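Side-chain contacts in L-2,4-diaminobutyric acid acetyltransferase (Geobacillus sp., PDB 6SLL), which transfers an acetyl group from acetyl coenzyme A to L-2,4-diaminobutyric acid, a step in the biosynthesis of the chemical chaperone ectoine: residues 20-23 with 27-30; 30-35 with 48-53; 108-111 with 115-118. All coordinates share one frame; numbering follows the deposited sequence.

Contact 1. Residues 20-23 with 27-30; sequences VYRR and RDGT
Arg22 and Asp28 form a two-pronged, end-on salt bridge. It joins strand 20-22 to the residues around the start of helix 29-39. Arg22 NH1 donates to Asp28 OD2 at 2.8 Å. Arg22 NH2 donates to Asp28 OD1 at 2.9 Å, with an N-H...O angle of 170°. Both oxygens lie close to the guanidinium plane. The carboxylate does not share that plane; the two groups are turned 41° apart. NH1 meets OD2 on its syn side, 24° out of the carboxylate plane, while NH2 comes to OD1 from above it. The Arg22 chain is extended from CG to NE, which carries its end across to the aspartate. NH1 has a second acceptor, the backbone oxygen of the next residue, in a more bent bond of 3.1 Å from Arg22 NH1 to Arg23 O. NE makes a salt bridge to Glu65 on strand 62-66. Asp28 OD2 also accepts from the backbone N of Glu25, which ties the carboxylate to the backbone just before it. All three guanidinium nitrogens of Arg22 thus have acceptors. The paired bonds link the start of the helix to strand 20-22. With Asp28 and Glu65 both at hand, the arginine probably stays charged and the buried carboxylate ionised.

Contact 2. Residues 30-35 with 48-53; sequences TRVWEL and YCYMLL. With DAB (2,4-diaminobutyric acid), chain D.
Trp33 and Tyr50 have the nearest CA atoms of the two segments, 6.4 Å apart, where helix 29-39 and helix 47-56 pass with short-segment axes 8.4 Å apart and 120° between their N-to-C directions. Tyr50 does most of the touching. Its CG lies anti to the carbonyl carbon (chi1 -61°), and the ring reaches between Val32 and Trp33. Val32 CG1 lies 3.6 Å from Tyr50 CD1. Across the ring, Trp33 CB lies 3.8 Å from Tyr50 CD2. Trp33 CD1 lies 3.9 Å from Tyr50 CE2. The two aromatic rings meet rim to rim, with planes at 57° and neither over the face of the other. The Tyr50 hydroxyl is hydrogen-bonded to Gln90 and Asn45, which fix the far end of the ring. Met51 adds a looser touch, its CE near Thr30 OG1. That threonine hydroxyl bonds to the backbone oxygen of Met158 of the second subunit.

Tyr48 turns to another side of its helix and covers a bound diaminobutyric acid. CA of the ligand sits over the ring centre, 3.7 Å above the plane, and Tyr48 CZ comes within 3.4 Å of DAB CB. The ligand is hydrogen-bonded to second-subunit residues including Glu168 and Asp43, so Tyr48 adds a wall to a substrate site at the dimer interface. Its hydroxyl bonds to Thr125 of that subunit. Both helices belong to the GNAT fold and pack against its central sheet. Val32 and Leu35 rest on Phe73 of strand 69-78, while Cys49 and Leu53 touch Trp89 of strand 85-93.

Contact 3. Residues 108-111 with 115-118; sequences TGLM and ACHG
A water molecule joins Met111 O to Cys116 O, donating to both carbonyl oxygens. It lies 2.7 Å from Cys116 O and 2.8 Å from Met111 O. The bridge spans the end of helix 102-112 and the loop that runs on to strand 121-125. Helix and strand are part of the GNAT fold, and this is the turn by which the chain comes back from the helix to the sheet. Residues 115 and 116 are the end of a 3-10 segment that begins earlier. One water thus gives a hydrogen bond to a carbonyl oxygen of the helix and to one of the loop.

Beside it, Cys116 supplies the side-chain contact. Its CA is 5.8 Å from the CA of Met111, the nearest such pair here. The CB bond points at the helix, and SG lies anti to the carbonyl carbon (chi1 -70°). This puts Cys116 SG 3.4 Å from Leu110 O. Cys116 CB also packs on the backbone, lying 3.6 Å from Leu110 O and 4.0 Å from Met111 O. Leu110 has CG anti to its amide nitrogen (chi1 175°), and from there one of its methyls reaches the sulfur. The rest of that leucine is buried on the sheet, against Ile74 and Ala76 of strand 69-78 and Leu86 of strand 85-93. Met111 lies against Leu86 as well, and against Tyr140 of helix 131-144. On the loop side, Arg78 bonds through NH1 to the backbone oxygens of Ala115 and His117, tying the turn to strand 69-78. The apolar touch between the leucine and the cysteine is a single one, with Leu110 CD1 4.0 Å from Cys116 SG.

How the contacts relate
Contacts 1 and 2 share Thr30 and helix 29-39, and they touch: Gly29 O lies 3.6 Å from Tyr50 CB. Contact 1 is partly buried and ionic, holding the start of that helix to strand 20-22, outermost in this chain's sheet. Contact 2 is buried, apolar and aromatic, and joins the same helix to helix 47-56 beside the dimer interface. Both touch the second subunit, but only contact 2 includes a residue lying over bound substrate. Contact 3 stands apart, its centre about 17 Å from that of contact 1 and about 21 Å from that of contact 2. It is buried too, yet it joins a helix to its own following loop, through water and a cysteine.

Contact 1. Residues 20-23 with 27-30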
# COMPACT_ATOMS: atom_id res chain seq x y z
N VAL B 20 17.67 13.26 12.38
CA VAL B 20 16.56 14.13 12.08
C VAL B 20 15.39 13.28 11.53
O VAL B 20 15.56 12.33 10.80
CB VAL B 20 16.98 15.29 11.37
CG1 VAL B 20 17.99 16.18 12.05
CG2 VAL B 20 17.50 14.91 10.13
N TYR B 21 14.20 13.75 11.91
CA TYR B 21 12.94 13.03 11.64
C TYR B 21 12.06 13.85 10.76
O TYR B 21 11.88 15.08 11.06
CB TYR B 21 12.24 12.67 12.97
CG TYR B 21 13.11 11.72 13.82
CD1 TYR B 21 13.05 10.34 13.64
CD2 TYR B 21 13.96 12.23 14.78
CE1 TYR B 21 13.82 9.50 14.39
CE2 TYR B 21 14.78 11.38 15.47
CZ TYR B 21 14.72 10.00 15.32
OH TYR B 21 15.49 9.12 15.99
N ARG B 22 11.44 13.28 9.76
CA ARG B 22 10.58 14.06 8.86
C ARG B 22 9.61 13.06 8.16
O ARG B 22 9.83 11.89 8.10
CB ARG B 22 11.36 14.79 7.77
CG ARG B 22 12.13 13.89 6.83
CD ARG B 22 12.90 14.68 5.82
NE ARG B 22 13.78 13.79 4.98
CZ ARG B 22 13.39 13.14 3.87
NH1 ARG B 22 12.11 13.17 3.51
NH2 ARG B 22 14.22 12.39 3.21
N ARG B 23 8.56 13.62 7.56
CA ARG B 23 7.76 12.77 6.71
C ARG B 23 8.45 12.51 5.37
O ARG B 23 9.28 13.34 4.88
CB ARG B 23 6.33 13.34 6.53
CG ARG B 23 6.33 14.45 5.53
CD ARG B 23 4.84 15.00 5.38
NE ARG B 23 4.06 15.23 6.71
CZ ARG B 23 4.12 16.14 7.71
NH1 ARG B 23 4.82 16.84 7.48
NH2 ARG B 23 3.66 16.42 8.98
N ARG B 27 9.98 11.28 -3.74
CA ARG B 27 11.38 11.15 -4.15
C ARG B 27 12.23 10.25 -3.22
O ARG B 27 13.33 9.92 -3.66
CB ARG B 27 11.99 12.49 -4.38
CG ARG B 27 12.15 13.35 -3.06
CD ARG B 27 12.72 14.75 -3.32
NE ARG B 27 13.07 15.40 -2.03
CZ ARG B 27 13.62 16.62 -2.06
NH1 ARG B 27 13.78 17.18 -3.24
NH2 ARG B 27 13.94 17.29 -0.98
N ASP B 28 11.76 10.04 -2.00
CA ASP B 28 12.46 9.15 -1.10
C ASP B 28 12.31 7.63 -1.45
O ASP B 28 12.88 6.80 -0.79
CB ASP B 28 12.03 9.38 0.30
CG ASP B 28 12.39 10.73 0.81
OD1 ASP B 28 13.54 11.20 0.65
OD2 ASP B 28 11.50 11.35 1.44
N GLY B 29 11.42 7.35 -2.44
CA GLY B 29 11.03 5.96 -2.62
C GLY B 29 12.19 5.02 -2.87
O GLY B 29 12.23 3.94 -2.24
N THR B 30 13.15 5.39 -3.76
CA THR B 30 14.28 4.52 -3.97
C THR B 30 15.10 4.26 -2.76
O THR B 30 15.52 3.14 -2.46
CB THR B 30 15.09 5.02 -5.19
OG1 THR B 30 14.40 4.61 -6.37
CG2 THR B 30 16.49 4.49 -5.18

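Contact 2. Residues 30-35 with 48-53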
# COMPACT_ATOMS: atom_id res chain seq x y z
N THR B 30 13.15 5.39 -3.76
CA THR B 30 14.28 4.52 -3.97
C THR B 30 15.10 4.26 -2.76
O THR B 30 15.52 3.14 -2.46
CB THR B 30 15.09 5.02 -5.19
OG1 THR B 30 14.40 4.61 -6.37
CG2 THR B 30 16.49 4.49 -5.18
N ARG B 31 15.44 5.35 -2.01
CA ARG B 31 16.30 5.17 -0.86
C ARG B 31 15.62 4.39 0.25
O ARG B 31 16.23 3.62 1.00
CB ARG B 31 16.84 6.49 -0.34
CG ARG B 31 17.89 7.10 -1.26
CD ARG B 31 18.73 8.31 -0.70
NE ARG B 31 17.98 9.35 -0.26
CZ ARG B 31 18.33 10.14 0.71
NH1 ARG B 31 19.36 10.02 1.62
NH2 ARG B 31 17.50 11.15 0.92
N VAL B 32 14.28 4.61 0.37
CA VAL B 32 13.52 3.77 1.33
C VAL B 32 13.51 2.32 0.91
O VAL B 32 13.73 1.41 1.71
CB VAL B 32 12.07 4.35 1.49
CG1 VAL B 32 11.23 3.35 2.26
CG2 VAL B 32 12.14 5.67 2.17
N TRP B 33 13.30 2.06 -0.40
CA TRP B 33 13.34 0.72 -0.93
C TRP B 33 14.69 0.05 -0.58
O TRP B 33 14.72 -1.11 -0.18
CB TRP B 33 13.06 0.79 -2.42
CG TRP B 33 13.12 -0.54 -3.14
CD1 TRP B 33 12.15 -1.47 -3.24
CD2 TRP B 33 14.28 -1.06 -3.85
NE1 TRP B 33 12.60 -2.54 -3.98
CE2 TRP B 33 13.89 -2.31 -4.37
CE3 TRP B 33 15.54 -0.55 -4.12
CZ2 TRP B 33 14.72 -3.06 -5.14
CZ3 TRP B 33 16.37 -1.28 -4.93
CH2 TRP B 33 15.99 -2.53 -5.40
N GLU B 34 15.76 0.81 -0.83
CA GLU B 34 17.09 0.25 -0.51
C GLU B 34 17.25 -0.08 0.94
O GLU B 34 17.82 -1.15 1.32
CB GLU B 34 18.18 1.24 -0.96
CG GLU B 34 18.28 1.33 -2.50
CD GLU B 34 19.21 2.36 -3.00
OE1 GLU B 34 19.47 3.32 -2.26
OE2 GLU B 34 19.66 2.23 -4.16
N LEU B 35 16.72 0.79 1.84
CA LEU B 35 16.74 0.50 3.29
C LEU B 35 16.01 -0.78 3.63
O LEU B 35 16.50 -1.65 4.33
CB LEU B 35 16.16 1.69 4.09
CG LEU B 35 16.01 1.50 5.55
CD1 LEU B 35 17.33 1.69 6.26
CD2 LEU B 35 15.06 2.50 6.18
N TYR B 48 8.19 1.48 -6.65
CA TYR B 48 6.96 2.26 -6.89
C TYR B 48 6.10 2.30 -5.62
O TYR B 48 5.52 3.35 -5.33
CB TYR B 48 6.19 1.62 -8.07
CG TYR B 48 5.02 2.41 -8.55
CD1 TYR B 48 3.77 2.25 -7.93
CD2 TYR B 48 5.07 3.24 -9.62
CE1 TYR B 48 2.68 2.92 -8.38
CE2 TYR B 48 4.00 3.94 -10.09
CZ TYR B 48 2.77 3.78 -9.51
OH TYR B 48 1.63 4.40 -9.94
N CYS B 49 5.96 1.19 -4.91
CA CYS B 49 5.20 1.17 -3.66
C CYS B 49 5.69 2.22 -2.72
O CYS B 49 4.89 2.92 -2.07
CB CYS B 49 5.28 -0.23 -3.06
SG CYS B 49 4.34 -0.44 -1.53
N TYR B 50 7.00 2.32 -2.53
CA TYR B 50 7.53 3.31 -1.59
C TYR B 50 7.39 4.71 -2.10
O TYR B 50 7.22 5.64 -1.26
CB TYR B 50 8.98 2.91 -1.20
CG TYR B 50 9.02 1.56 -0.53
CD1 TYR B 50 8.55 1.41 0.76
CD2 TYR B 50 9.46 0.45 -1.20
CE1 TYR B 50 8.49 0.16 1.35
CE2 TYR B 50 9.39 -0.81 -0.60
CZ TYR B 50 8.91 -0.95 0.68
OH TYR B 50 8.79 -2.21 1.20
N MET B 51 7.37 4.94 -3.37
CA MET B 51 7.00 6.26 -3.91
C MET B 51 5.58 6.58 -3.58
O MET B 51 5.27 7.72 -3.17
CB MET B 51 7.20 6.25 -5.46
CG MET B 51 8.57 6.11 -5.87
SD MET B 51 8.74 5.96 -7.68
CE MET B 51 10.43 5.41 -7.74
N LEU B 52 4.65 5.62 -3.71
CA LEU B 52 3.25 5.85 -3.33
C LEU B 52 3.11 6.20 -1.91
O LEU B 52 2.29 7.08 -1.55
CB LEU B 52 2.35 4.68 -3.57
CG LEU B 52 2.06 4.25 -4.91
CD1 LEU B 52 1.00 3.12 -4.88
CD2 LEU B 52 1.51 5.41 -5.77
N LEU B 53 3.81 5.49 -1.03
CA LEU B 53 3.71 5.83 0.37
C LEU B 53 4.20 7.21 0.64
O LEU B 53 3.57 7.96 1.39
CB LEU B 53 4.51 4.77 1.17
CG LEU B 53 3.86 3.39 1.25
CD1 LEU B 53 4.85 2.34 1.70
CD2 LEU B 53 2.66 3.38 2.21
N DAB D . 4.03 0.13 -12.80
CA DAB D . 3.25 0.48 -11.59
C DAB D . 2.92 -0.79 -10.80
O DAB D . 2.95 -1.87 -11.41
CB DAB D . 2.04 1.37 -11.84
CG DAB D . 0.97 0.66 -12.53
ND DAB D . -0.15 1.65 -12.79
OXT DAB D . 2.55 -0.63 -9.65

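Contact 3. Residues 108-111 with 115-118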
# COMPACT_ATOMS: atom_id res chain seq x y z
N THR B 108 7.04 7.09 18.34
CA THR B 108 6.49 8.13 19.21
C THR B 108 6.22 9.34 18.32
O THR B 108 5.13 10.01 18.41
CB THR B 108 7.52 8.49 20.30
OG1 THR B 108 7.65 7.35 21.14
CG2 THR B 108 7.12 9.72 21.10
N GLY B 109 7.14 9.72 17.46
CA GLY B 109 6.92 10.88 16.61
C GLY B 109 5.80 10.70 15.65
O GLY B 109 4.99 11.63 15.42
N LEU B 110 5.60 9.52 15.08
CA LEU B 110 4.49 9.26 14.22
C LEU B 110 3.18 9.52 14.93
O LEU B 110 2.24 10.14 14.37
CB LEU B 110 4.54 7.81 13.73
CG LEU B 110 3.37 7.31 12.89
CD1 LEU B 110 3.17 8.20 11.63
CD2 LEU B 110 3.57 5.86 12.55
N MET B 111 3.06 9.14 16.14
CA MET B 111 1.82 9.26 16.87
C MET B 111 1.51 10.70 17.27
O MET B 111 0.39 10.99 17.64
CB MET B 111 1.76 8.33 18.07
CG MET B 111 1.79 6.86 17.65
SD MET B 111 0.91 6.28 16.32
CE MET B 111 -0.38 6.69 17.06
N ALA B 115 -2.13 13.99 11.23
CA ALA B 115 -3.00 12.99 10.65
C ALA B 115 -3.18 11.80 11.51
O ALA B 115 -4.02 10.93 11.17
CB ALA B 115 -2.52 12.59 9.27
N CYS B 116 -2.51 11.70 12.66
CA CYS B 116 -2.74 10.60 13.60
C CYS B 116 -3.58 11.04 14.79
O CYS B 116 -3.80 10.32 15.76
CB CYS B 116 -1.37 10.05 14.12
SG CYS B 116 -0.57 9.19 12.74
N HIS B 117 -4.10 12.28 14.73
CA HIS B 117 -4.99 12.74 15.80
C HIS B 117 -6.19 11.81 15.87
O HIS B 117 -6.82 11.51 14.85
CB HIS B 117 -5.46 14.17 15.49
CG HIS B 117 -6.50 14.63 16.40
ND1 HIS B 117 -7.87 14.49 16.17
CD2 HIS B 117 -6.40 15.25 17.58
CE1 HIS B 117 -8.51 15.05 17.20
NE2 HIS B 117 -7.63 15.47 18.03
N GLY B 118 -6.59 11.43 17.07
CA GLY B 118 -7.75 10.59 17.21
C GLY B 118 -7.48 9.07 17.04
O GLY B 118 -8.47 8.34 17.09
O HOH W 1 -2.13 9.72 17.77